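PDB 3C9H: ABC transporter, substrate binding protein from Agrobacterium tumefaciens, which probably binds a solute in the periplasm and delivers it to an ABC transporter of the inner membrane, and carries a bound magnesium ion. Local coordinates for residues R76-T81 with D105-R110; Q99-N104 with L336-R341. All coordinates share one frame; numbering follows the deposited sequence.

Interaction 1: residues R76-T81 with D105-R110; sequences RIVKET and DGYAQR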
loop_
_atom_site.group_PDB
_atom_site.type_symbol
_atom_site.label_atom_id
_atom_site.label_comp_id
_atom_site.label_asym_id
_atom_site.label_seq_id
_atom_site.Cartn_x
_atom_site.Cartn_y
_atom_site.Cartn_z
ATOM N N ARG A 76 6.841 11.201 11.314
ATOM C CA ARG A 76 8.178 11.085 11.849
ATOM C C ARG A 76 9.225 11.826 11.019
ATOM O O ARG A 76 10.103 12.504 11.556
ATOM C CB ARG A 76 8.550 9.630 11.948
ATOM C CG ARG A 76 9.887 9.390 12.578
ATOM C CD ARG A 76 9.924 8.024 13.242
ATOM N NE ARG A 76 11.317 7.644 13.445
ATOM C CZ ARG A 76 11.741 6.430 13.713
ATOM N NH1 ARG A 76 10.885 5.421 13.760
ATOM N NH2 ARG A 76 13.055 6.218 13.834
ATOM N N ILE A 77 9.136 11.698 9.704
ATOM C CA ILE A 77 10.058 12.409 8.835
ATOM C C ILE A 77 9.897 13.932 9.007
ATOM O O ILE A 77 10.895 14.664 9.098
ATOM C CB ILE A 77 9.888 11.970 7.354
ATOM C CG1 ILE A 77 10.458 10.555 7.179
ATOM C CG2 ILE A 77 10.574 12.989 6.415
ATOM C CD1 ILE A 77 10.221 9.915 5.829
ATOM N N VAL A 78 8.658 14.398 9.068
ATOM C CA VAL A 78 8.385 15.835 9.285
ATOM C C VAL A 78 8.930 16.301 10.652
ATOM O O VAL A 78 9.594 17.327 10.749
ATOM C CB VAL A 78 6.881 16.165 9.195
ATOM C CG1 VAL A 78 6.593 17.666 9.669
ATOM C CG2 VAL A 78 6.369 15.963 7.784
ATOM N N LYS A 79 8.625 15.559 11.700
ATOM C CA LYS A 79 9.098 15.894 13.047
ATOM C C LYS A 79 10.604 15.901 13.196
ATOM O O LYS A 79 11.164 16.836 13.761
ATOM C CB LYS A 79 8.521 14.940 14.069
ATOM C CG LYS A 79 7.140 15.308 14.437
ATOM C CD LYS A 79 6.585 14.357 15.477
ATOM C CE LYS A 79 5.045 14.360 15.514
ATOM N NZ LYS A 79 4.579 12.943 15.741
ATOM N N GLU A 80 11.255 14.859 12.702
ATOM C CA GLU A 80 12.696 14.748 12.792
ATOM C C GLU A 80 13.385 15.829 11.970
ATOM O O GLU A 80 14.304 16.475 12.450
ATOM C CB GLU A 80 13.185 13.351 12.391
ATOM C CG GLU A 80 12.830 12.297 13.443
ATOM C CD GLU A 80 13.063 10.845 13.012
ATOM O OE1 GLU A 80 13.262 10.558 11.805
ATOM O OE2 GLU A 80 13.037 9.964 13.917
ATOM N N THR A 81 12.914 16.042 10.750
ATOM C CA THR A 81 13.484 17.052 9.886
ATOM C C THR A 81 13.307 18.436 10.527
ATOM O O THR A 81 14.269 19.176 10.640
ATOM C CB THR A 81 12.852 17.039 8.477
ATOM O OG1 THR A 81 13.020 15.739 7.886
ATOM C CG2 THR A 81 13.532 18.098 7.570
ATOM N N ASP A 105 6.791 19.578 -0.113
ATOM C CA ASP A 105 7.055 20.526 0.970
ATOM C C ASP A 105 8.526 20.617 1.328
ATOM O O ASP A 105 8.885 21.290 2.297
ATOM C CB ASP A 105 6.250 20.173 2.223
ATOM C CG ASP A 105 4.766 20.378 2.050
ATOM O OD1 ASP A 105 4.373 21.087 1.112
ATOM O OD2 ASP A 105 3.975 19.851 2.865
ATOM N N GLY A 106 9.385 19.953 0.559
ATOM C CA GLY A 106 10.819 20.079 0.771
ATOM C C GLY A 106 11.463 19.030 1.662
ATOM O O GLY A 106 12.646 19.147 1.965
ATOM N N TYR A 107 10.698 18.002 2.054
ATOM C CA TYR A 107 11.191 16.949 2.932
ATOM C C TYR A 107 11.908 15.802 2.204
ATOM O O TYR A 107 12.486 14.927 2.851
ATOM C CB TYR A 107 10.047 16.410 3.830
ATOM C CG TYR A 107 9.573 17.427 4.843
ATOM C CD1 TYR A 107 10.154 17.513 6.108
ATOM C CD2 TYR A 107 8.564 18.330 4.526
ATOM C CE1 TYR A 107 9.743 18.477 7.031
ATOM C CE2 TYR A 107 8.127 19.295 5.450
ATOM C CZ TYR A 107 8.726 19.367 6.694
ATOM O OH TYR A 107 8.297 20.312 7.592
ATOM N N ALA A 108 11.883 15.817 0.871
ATOM C CA ALA A 108 12.630 14.878 0.060
ATOM C C ALA A 108 13.793 15.599 -0.631
ATOM O O ALA A 108 13.895 16.839 -0.605
ATOM C CB ALA A 108 11.713 14.211 -0.960
ATOM N N GLN A 109 14.682 14.815 -1.235
ATOM C CA GLN A 109 15.713 15.353 -2.108
ATOM C C GLN A 109 15.742 14.534 -3.407
ATOM O O GLN A 109 15.357 13.366 -3.425
ATOM C CB GLN A 109 17.083 15.375 -1.416
ATOM C CG GLN A 109 17.594 14.026 -0.932
ATOM C CD GLN A 109 18.985 14.131 -0.337
ATOM O OE1 GLN A 109 19.948 14.333 -1.058
ATOM N NE2 GLN A 109 19.092 14.005 0.981
ATOM N N ARG A 110 16.184 15.183 -4.481
ATOM C CA ARG A 110 16.196 14.609 -5.807
ATOM C C ARG A 110 17.170 13.448 -5.860
ATOM O O ARG A 110 18.261 13.481 -5.251
ATOM C CB ARG A 110 16.573 15.694 -6.839
ATOM C CG ARG A 110 16.496 15.284 -8.278
ATOM C CD ARG A 110 16.861 16.474 -9.221
ATOM N NE ARG A 110 16.613 16.177 -10.638
ATOM C CZ ARG A 110 15.535 16.560 -11.319
ATOM N NH1 ARG A 110 14.553 17.259 -10.742
ATOM N NH2 ARG A 110 15.434 16.237 -12.596
HETATM O O HOH W 1 13.754 15.101 5.373
#
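Y107 carries this contact, its ring lying against helix 70-82 beside V78 and T81. D105, the first residue beyond helix 96-104, and G106 carry the chain round to it. CB of Y107 leads toward the helix and meets the methyl CG2 of I77. CG stands beside the backbone N (chi1 -68°), which brings one face of the ring under V78. V78 CG2 sits over that face as a CH-pi contact, 4.2 Å from the ring centroid and 8° off the normal. T81 comes from another direction: its CB lies near the ring plane, 3.6 Å from Y107 CD1. The phenol OH hydrogen-bonds D82, just past T81. A water bridges T81 and Y107, donating to T81 OG1 (2.7 Å) and Y107 O (2.8 Å). T81 OG1 in turn donates to I77 O, 2.7 Å away; the two bonds probably fix the turn of the hydroxyl. I77 O takes T81 N from the opposite face of its carbonyl plane. In this periplasmic binding protein fold the contact packs helix 70-82 against the turn between helix 96-104 and strand 108-109, which pairs antiparallel with strand 258-268. L102 of helix 96-104 packs on I77, V78 and Y107.

Interaction 2: residues Q99-N104 with L336-R341; sequences QVKLSN and LDQVKR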
loop_
_atom_site.group_PDB
_atom_site.type_symbol
_atom_site.label_atom_id
_atom_site.label_comp_id
_atom_site.label_asym_id
_atom_site.label_seq_id
_atom_site.Cartn_x
_atom_site.Cartn_y
_atom_site.Cartn_z
ATOM N N GLN A 99 3.449 10.814 0.557
ATOM C CA GLN A 99 4.786 10.824 -0.018
ATOM C C GLN A 99 4.983 11.985 -0.979
ATOM O O GLN A 99 6.015 12.630 -0.977
ATOM C CB GLN A 99 5.090 9.495 -0.695
ATOM C CG GLN A 99 5.265 8.351 0.311
ATOM C CD GLN A 99 6.616 8.393 1.017
ATOM O OE1 GLN A 99 6.792 9.124 1.999
ATOM N NE2 GLN A 99 7.578 7.587 0.532
ATOM N N VAL A 100 3.986 12.245 -1.801
ATOM C CA VAL A 100 4.037 13.395 -2.713
ATOM C C VAL A 100 4.004 14.698 -1.902
ATOM O O VAL A 100 4.749 15.620 -2.202
ATOM C CB VAL A 100 2.926 13.328 -3.780
ATOM C CG1 VAL A 100 2.832 14.682 -4.604
ATOM C CG2 VAL A 100 3.197 12.149 -4.719
ATOM N N LYS A 101 3.180 14.770 -0.859
ATOM C CA LYS A 101 3.256 15.925 0.059
ATOM C C LYS A 101 4.645 16.180 0.669
ATOM O O LYS A 101 5.109 17.314 0.655
ATOM C CB LYS A 101 2.194 15.853 1.153
ATOM C CG LYS A 101 2.181 17.087 2.061
ATOM C CD LYS A 101 0.924 17.137 2.869
ATOM C CE LYS A 101 0.804 18.452 3.694
ATOM N NZ LYS A 101 0.982 19.742 2.884
ATOM N N LEU A 102 5.309 15.162 1.232
ATOM C CA LEU A 102 6.682 15.347 1.704
ATOM C C LEU A 102 7.548 15.946 0.613
ATOM O O LEU A 102 8.283 16.892 0.856
ATOM C CB LEU A 102 7.344 14.043 2.155
ATOM C CG LEU A 102 6.905 13.334 3.431
ATOM C CD1 LEU A 102 7.596 11.959 3.491
ATOM C CD2 LEU A 102 7.210 14.143 4.669
ATOM N N SER A 103 7.458 15.379 -0.588
ATOM C CA SER A 103 8.289 15.782 -1.707
ATOM C C SER A 103 7.968 17.223 -2.125
ATOM O O SER A 103 8.872 18.034 -2.417
ATOM C CB SER A 103 8.074 14.808 -2.871
ATOM O OG SER A 103 8.427 13.481 -2.498
ATOM N N ASN A 104 6.684 17.549 -2.138
ATOM C CA ASN A 104 6.248 18.918 -2.436
ATOM C C ASN A 104 6.704 19.965 -1.383
ATOM O O ASN A 104 6.960 21.122 -1.718
ATOM C CB ASN A 104 4.726 18.921 -2.578
ATOM C CG ASN A 104 4.199 20.188 -3.196
ATOM O OD1 ASN A 104 3.551 20.992 -2.511
ATOM N ND2 ASN A 104 4.477 20.394 -4.479
ATOM N N LEU A 336 -6.040 15.077 -2.237
ATOM C CA LEU A 336 -6.848 15.942 -1.369
ATOM C C LEU A 336 -5.989 16.743 -0.395
ATOM O O LEU A 336 -5.147 16.192 0.296
ATOM C CB LEU A 336 -7.845 15.106 -0.553
ATOM C CG LEU A 336 -9.103 14.598 -1.266
ATOM C CD1 LEU A 336 -8.730 13.754 -2.478
ATOM C CD2 LEU A 336 -9.971 13.791 -0.308
ATOM N N ASP A 337 -6.245 18.046 -0.320
ATOM C CA ASP A 337 -5.562 18.893 0.630
ATOM C C ASP A 337 -5.950 18.547 2.077
ATOM O O ASP A 337 -6.936 17.850 2.317
ATOM C CB ASP A 337 -5.819 20.374 0.303
ATOM C CG ASP A 337 -7.242 20.819 0.579
ATOM O OD1 ASP A 337 -7.834 20.420 1.598
ATOM O OD2 ASP A 337 -7.756 21.651 -0.200
ATOM N N GLN A 338 -5.183 19.076 3.029
ATOM C CA GLN A 338 -5.322 18.726 4.454
ATOM C C GLN A 338 -6.742 18.919 4.993
ATOM O O GLN A 338 -7.246 18.073 5.755
ATOM C CB GLN A 338 -4.321 19.533 5.311
ATOM C CG GLN A 338 -2.857 19.218 4.986
ATOM C CD GLN A 338 -1.900 20.281 5.489
ATOM O OE1 GLN A 338 -1.938 20.658 6.665
ATOM N NE2 GLN A 338 -1.022 20.759 4.607
ATOM N N VAL A 339 -7.386 20.022 4.610
ATOM C CA VAL A 339 -8.704 20.332 5.132
ATOM C C VAL A 339 -9.761 19.434 4.504
ATOM O O VAL A 339 -10.651 18.965 5.193
ATOM C CB VAL A 339 -9.081 21.810 4.925
ATOM C CG1 VAL A 339 -10.495 22.085 5.422
ATOM C CG2 VAL A 339 -8.092 22.718 5.631
ATOM N N LYS A 340 -9.670 19.203 3.198
ATOM C CA LYS A 340 -10.558 18.242 2.523
ATOM C C LYS A 340 -10.331 16.831 3.032
ATOM O O LYS A 340 -11.269 16.072 3.142
ATOM C CB LYS A 340 -10.357 18.257 1.022
ATOM C CG LYS A 340 -10.875 19.488 0.376
ATOM C CD LYS A 340 -10.658 19.433 -1.099
ATOM C CE LYS A 340 -11.723 20.236 -1.847
ATOM N NZ LYS A 340 -11.579 19.980 -3.317
ATOM N N ARG A 341 -9.080 16.495 3.332
ATOM C CA ARG A 341 -8.743 15.241 3.963
ATOM C C ARG A 341 -9.530 15.068 5.250
ATOM O O ARG A 341 -10.175 14.032 5.461
ATOM C CB ARG A 341 -7.232 15.158 4.236
ATOM C CG ARG A 341 -6.745 13.777 4.674
ATOM C CD ARG A 341 -5.435 13.816 5.474
ATOM N NE ARG A 341 -4.954 12.454 5.736
ATOM C CZ ARG A 341 -4.357 11.690 4.825
ATOM N NH1 ARG A 341 -4.135 12.165 3.600
ATOM N NH2 ARG A 341 -3.985 10.444 5.143
#
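K101 and Q338 bridge the gap between helix 96-104 and the start of helix 338-353. The backbones stay apart, with K101 CA and D337 CA 9.3 Å from each other at the nearest pair. K101 points toward the other helix, and Q338 comes out to meet it. The CG of K101 lies anti to the backbone N (chi1 -176°), the chain runs extended to CE, and a bend at chi4 (52°) turns NZ aside. The two side chains meet at about a right angle. The close part is small. K101 CE lies 3.7 Å from Q338 CD and 4.0 Å from Q338 CG, so the carbon next to the ammonium meets the end of the glutamine chain.

Behind K101 the packing is firmer. Y74 of helix 70-82 touches its side chain, and V100 and L102 are turned into the protein. S103 OG donates to Q99 O over 3.0 Å, a bond within the helix, while S103 N reaches the same oxygen from its other face. The side of Q338 is looser, at an exposed helix start. D337 is the N-cap there. Its OD1 accepts from K340 N at 2.7 Å, nearly straight at 174°, and its carboxylate leads away from K101. Further in, R341 forms a salt bridge with D97, a second tie between the same two helices.

This is surface packing of a periplasmic binding protein fold, away from the magnesium site. The lysine ammonium has its strongest partner in D105, through a salt bridge. That carboxylate probably offsets part of its charge and limits the movement of NZ. The meeting with Q338 is thus a small polar surface contact between helices, added to a lysine already paired with D105, just past the end of its helix.

From the N terminus, helix 70-82 comes first, then helix 96-104, then the turn into strand 108-109. Interaction 1 closes the short loop from 76-81 to 105-110, with 99-104 inside it. Interaction 2 leaves from that enclosed helix and closes a far longer loop, spanning 231 residues, on 336-341. The two loops therefore cross rather than nest. Their centres lie 13 Å apart, and helix 96-104 joins them: Y107 N probably hydrogen-bonds L102 O, and A108 packs on S103. Interaction 1 ties helix 70-82 to the turn just before strand 108-109. Interaction 2 ties the C-terminal helix 338-353 to the same region.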